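Long-range contact in serpin B3 (Homo sapiens, PDB 4ZK3), which belongs to the serpin family of protease inhibitors and, as the psoriasis-associated form Pso p27, forms large aggregates: residues Ser3-Asp14 / Val56-Glu64. Sequence-based numbering, arbitrary orientation.
Sequences SLSEANTKFMFD and VLHFDQVTE
His58 NE2 donates to Asp14 OD2 over 2.5 Å, a short and nearly straight bond (167°) that reaches the carboxylate oxygen on its syn side and lies in the imidazole plane. At the other ring nitrogen, His58 ND1 donates to Gln61 OE1 at 3.0 Å, also in the ring plane but well above the plane of the amide carbonyl. Two in-plane bonds therefore fix the rotation of the imidazole, and Lys10 CB sits over the centre of one face, 3.6 Å from the ring centroid, in a CH-pi contact. The carboxylate probably favours positive charge on the ring. Ala7, without a longer side chain, lets the turn come close: its CB lies 3.6 Å from Val62 CG2. Further along the helix, the Phe11 ring, with CG anti to the backbone N (chi1 178°), takes Leu57 CD2 over one face, while its CE1 touches Val56 CG1 at 3.6 Å. Phe59 brings CE1 to Leu4 CD1, and Asn8 OD1 lies at the edge of its ring. Two waters bridge the segments, one donating to Asn8 OD1 and Leu57 O, the other to Ser3 O and Gln61 O. Thr35 of helix 31-42 touches Asn8, Phe11 and Phe59. His58, with positive phi, is the C-prime residue of the Schellman motif ending helix 47-57, so the arrangement is a helix-terminating turn docked against the N-terminal helix of the serpin fold.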
loop_
_atom_site.group_PDB
_atom_site.type_symbol
_atom_site.label_atom_id
_atom_site.label_comp_id
_atom_site.label_asym_id
_atom_site.label_seq_id
_atom_site.Cartn_x
_atom_site.Cartn_y
_atom_site.Cartn_z
ATOM N N SER A 3 -4.023 -2.502 19.147
ATOM C CA SER A 3 -4.712 -1.712 18.074
ATOM C C SER A 3 -4.231 -2.188 16.706
ATOM O O SER A 3 -3.034 -2.314 16.451
ATOM C CB SER A 3 -4.484 -0.212 18.218
ATOM O OG SER A 3 -4.431 0.485 16.963
ATOM N N LEU A 4 -5.190 -2.443 15.845
ATOM C CA LEU A 4 -4.952 -3.005 14.524
ATOM C C LEU A 4 -4.307 -1.988 13.562
ATOM O O LEU A 4 -3.434 -2.329 12.761
ATOM C CB LEU A 4 -6.300 -3.389 13.957
ATOM C CG LEU A 4 -6.312 -3.784 12.475
ATOM C CD1 LEU A 4 -5.441 -4.996 12.236
ATOM C CD2 LEU A 4 -7.731 -4.060 12.055
ATOM N N SER A 5 -4.803 -0.755 13.635
ATOM C CA SER A 5 -4.305 0.348 12.853
ATOM C C SER A 5 -2.841 0.433 13.075
ATOM O O SER A 5 -2.088 0.583 12.128
ATOM C CB SER A 5 -4.965 1.680 13.279
ATOM O OG SER A 5 -4.018 2.751 13.259
ATOM N N GLU A 6 -2.440 0.352 14.337
ATOM C CA GLU A 6 -1.053 0.346 14.688
ATOM C C GLU A 6 -0.248 -0.829 14.107
ATOM O O GLU A 6 0.868 -0.637 13.619
ATOM C CB GLU A 6 -0.926 0.429 16.221
ATOM C CG GLU A 6 -1.338 1.824 16.742
ATOM C CD GLU A 6 -2.009 1.861 18.123
ATOM O OE1 GLU A 6 -1.492 1.198 19.064
ATOM O OE2 GLU A 6 -3.035 2.586 18.257
ATOM N N ALA A 7 -0.803 -2.043 14.180
ATOM C CA ALA A 7 -0.152 -3.212 13.632
ATOM C C ALA A 7 0.179 -2.957 12.137
ATOM O O ALA A 7 1.315 -3.096 11.738
ATOM C CB ALA A 7 -1.038 -4.434 13.801
ATOM N N ASN A 8 -0.835 -2.540 11.365
ATOM C CA ASN A 8 -0.697 -2.300 9.916
ATOM C C ASN A 8 0.393 -1.258 9.594
ATOM O O ASN A 8 1.200 -1.449 8.663
ATOM C CB ASN A 8 -2.074 -1.923 9.341
ATOM C CG ASN A 8 -3.175 -3.032 9.591
ATOM O OD1 ASN A 8 -2.871 -4.237 9.755
ATOM N ND2 ASN A 8 -4.442 -2.617 9.599
ATOM N N THR A 9 0.413 -0.175 10.378
ATOM C CA THR A 9 1.439 0.860 10.264
ATOM C C THR A 9 2.840 0.355 10.607
ATOM O O THR A 9 3.824 0.732 9.961
ATOM C CB THR A 9 1.061 2.094 11.099
ATOM O OG1 THR A 9 -0.165 2.642 10.603
ATOM C CG2 THR A 9 2.136 3.187 10.967
ATOM N N LYS A 10 2.953 -0.536 11.579
ATOM C CA LYS A 10 4.278 -1.125 11.888
ATOM C C LYS A 10 4.818 -1.999 10.782
ATOM O O LYS A 10 5.997 -1.910 10.392
ATOM C CB LYS A 10 4.195 -1.940 13.187
ATOM C CG LYS A 10 3.893 -1.092 14.437
ATOM C CD LYS A 10 3.693 -1.974 15.665
ATOM C CE LYS A 10 3.416 -1.163 16.909
ATOM N NZ LYS A 10 4.632 -0.391 17.312
ATOM N N PHE A 11 3.949 -2.844 10.256
ATOM C CA PHE A 11 4.271 -3.660 9.085
ATOM C C PHE A 11 4.677 -2.789 7.917
ATOM O O PHE A 11 5.688 -3.080 7.247
ATOM C CB PHE A 11 3.057 -4.546 8.735
ATOM C CG PHE A 11 3.240 -5.389 7.534
ATOM C CD1 PHE A 11 4.296 -6.239 7.417
ATOM C CD2 PHE A 11 2.268 -5.376 6.498
ATOM C CE1 PHE A 11 4.446 -7.067 6.306
ATOM C CE2 PHE A 11 2.425 -6.168 5.380
ATOM C CZ PHE A 11 3.520 -7.026 5.271
ATOM N N MET A 12 3.953 -1.690 7.713
ATOM C CA MET A 12 4.318 -0.680 6.696
ATOM C C MET A 12 5.776 -0.179 6.855
ATOM O O MET A 12 6.532 -0.153 5.881
ATOM C CB MET A 12 3.325 0.516 6.708
ATOM C CG MET A 12 3.621 1.680 5.714
ATOM S SD MET A 12 2.583 3.078 6.111
ATOM C CE MET A 12 3.679 3.872 7.296
ATOM N N PHE A 13 6.204 0.177 8.067
ATOM C CA PHE A 13 7.608 0.587 8.243
ATOM C C PHE A 13 8.604 -0.563 8.088
ATOM O O PHE A 13 9.727 -0.348 7.554
ATOM C CB PHE A 13 7.807 1.318 9.551
ATOM C CG PHE A 13 7.290 2.717 9.516
ATOM C CD1 PHE A 13 7.918 3.656 8.722
ATOM C CD2 PHE A 13 6.136 3.082 10.216
ATOM C CE1 PHE A 13 7.447 4.962 8.666
ATOM C CE2 PHE A 13 5.647 4.375 10.159
ATOM C CZ PHE A 13 6.301 5.324 9.378
ATOM N N ASP A 14 8.207 -1.769 8.509
ATOM C CA ASP A 14 9.088 -2.903 8.368
ATOM C C ASP A 14 9.288 -3.109 6.876
ATOM O O ASP A 14 10.398 -3.470 6.425
ATOM C CB ASP A 14 8.571 -4.185 8.987
ATOM C CG ASP A 14 8.335 -4.078 10.484
ATOM O OD1 ASP A 14 8.742 -3.097 11.146
ATOM O OD2 ASP A 14 7.664 -4.997 10.984
ATOM N N VAL A 56 4.960 -11.202 11.391
ATOM C CA VAL A 56 5.304 -10.285 10.311
ATOM C C VAL A 56 4.255 -9.203 10.155
ATOM O O VAL A 56 4.612 -8.046 9.995
ATOM C CB VAL A 56 5.509 -11.085 9.035
ATOM C CG1 VAL A 56 5.426 -10.229 7.767
ATOM C CG2 VAL A 56 6.852 -11.818 9.125
ATOM N N LEU A 57 2.964 -9.558 10.224
ATOM C CA LEU A 57 1.864 -8.574 10.095
ATOM C C LEU A 57 1.632 -7.714 11.362
ATOM O O LEU A 57 0.900 -6.687 11.333
ATOM C CB LEU A 57 0.590 -9.293 9.738
ATOM C CG LEU A 57 0.627 -9.960 8.353
ATOM C CD1 LEU A 57 -0.636 -10.770 8.166
ATOM C CD2 LEU A 57 0.738 -8.942 7.260
ATOM N N HIS A 58 2.289 -8.128 12.456
ATOM C CA HIS A 58 2.115 -7.545 13.802
ATOM C C HIS A 58 0.688 -7.855 14.347
ATOM O O HIS A 58 0.232 -7.237 15.286
ATOM C CB HIS A 58 2.486 -6.042 13.887
ATOM C CG HIS A 58 3.950 -5.724 13.623
ATOM N ND1 HIS A 58 4.804 -5.294 14.612
ATOM C CD2 HIS A 58 4.690 -5.730 12.490
ATOM C CE1 HIS A 58 6.012 -5.074 14.113
ATOM N NE2 HIS A 58 5.972 -5.324 12.819
ATOM N N PHE A 59 0.036 -8.879 13.784
ATOM C CA PHE A 59 -1.307 -9.303 14.196
ATOM C C PHE A 59 -1.217 -9.983 15.554
ATOM O O PHE A 59 -2.227 -10.126 16.231
ATOM C CB PHE A 59 -1.924 -10.288 13.193
ATOM C CG PHE A 59 -2.645 -9.641 11.987
ATOM C CD1 PHE A 59 -2.447 -8.303 11.636
ATOM C CD2 PHE A 59 -3.490 -10.423 11.185
ATOM C CE1 PHE A 59 -3.090 -7.764 10.533
ATOM C CE2 PHE A 59 -4.139 -9.898 10.106
ATOM C CZ PHE A 59 -3.944 -8.557 9.780
ATOM N N ASP A 60 -0.025 -10.394 15.965
ATOM C CA ASP A 60 0.121 -10.928 17.311
ATOM C C ASP A 60 0.119 -9.848 18.417
ATOM O O ASP A 60 0.222 -10.213 19.596
ATOM C CB ASP A 60 1.349 -11.821 17.412
ATOM C CG ASP A 60 2.670 -11.091 17.131
ATOM O OD1 ASP A 60 2.744 -9.858 16.880
ATOM O OD2 ASP A 60 3.674 -11.799 17.129
ATOM N N GLN A 61 -0.014 -8.561 18.039
ATOM C CA GLN A 61 0.029 -7.426 18.952
ATOM C C GLN A 61 -1.289 -6.684 18.997
ATOM O O GLN A 61 -1.347 -5.574 19.541
ATOM C CB GLN A 61 1.115 -6.413 18.533
ATOM C CG GLN A 61 2.515 -7.013 18.349
ATOM C CD GLN A 61 3.590 -6.019 17.852
ATOM O OE1 GLN A 61 3.304 -4.998 17.238
ATOM N NE2 GLN A 61 4.854 -6.328 18.149
ATOM N N VAL A 62 -2.333 -7.252 18.397
ATOM C CA VAL A 62 -3.666 -6.646 18.354
ATOM C C VAL A 62 -4.549 -7.334 19.422
ATOM O O VAL A 62 -4.368 -8.532 19.639
ATOM C CB VAL A 62 -4.279 -6.884 16.969
ATOM C CG1 VAL A 62 -5.712 -6.335 16.874
ATOM C CG2 VAL A 62 -3.336 -6.329 15.890
ATOM N N THR A 63 -5.524 -6.611 20.002
ATOM C CA THR A 63 -6.145 -6.966 21.309
ATOM C C THR A 63 -7.696 -7.023 21.447
ATOM O O THR A 63 -8.371 -6.022 21.231
ATOM C CB THR A 63 -5.650 -5.966 22.395
ATOM O OG1 THR A 63 -5.736 -4.623 21.898
ATOM C CG2 THR A 63 -4.199 -6.254 22.801
ATOM N N GLU A 64 -8.230 -8.188 21.846
ATOM C CA GLU A 64 -9.637 -8.357 22.354
ATOM C C GLU A 64 -10.006 -9.854 22.669
ATOM O O GLU A 64 -10.578 -10.231 23.733
ATOM C CB GLU A 64 -10.656 -7.724 21.380
ATOM C CG GLU A 64 -11.080 -6.296 21.743
ATOM C CD GLU A 64 -11.734 -5.543 20.589
ATOM O OE1 GLU A 64 -12.166 -6.192 19.606
ATOM O OE2 GLU A 64 -11.824 -4.297 20.666
HETATM O O HOH W 1 -0.943 -3.539 17.599
HETATM O O HOH W 2 -0.436 -5.635 9.164
#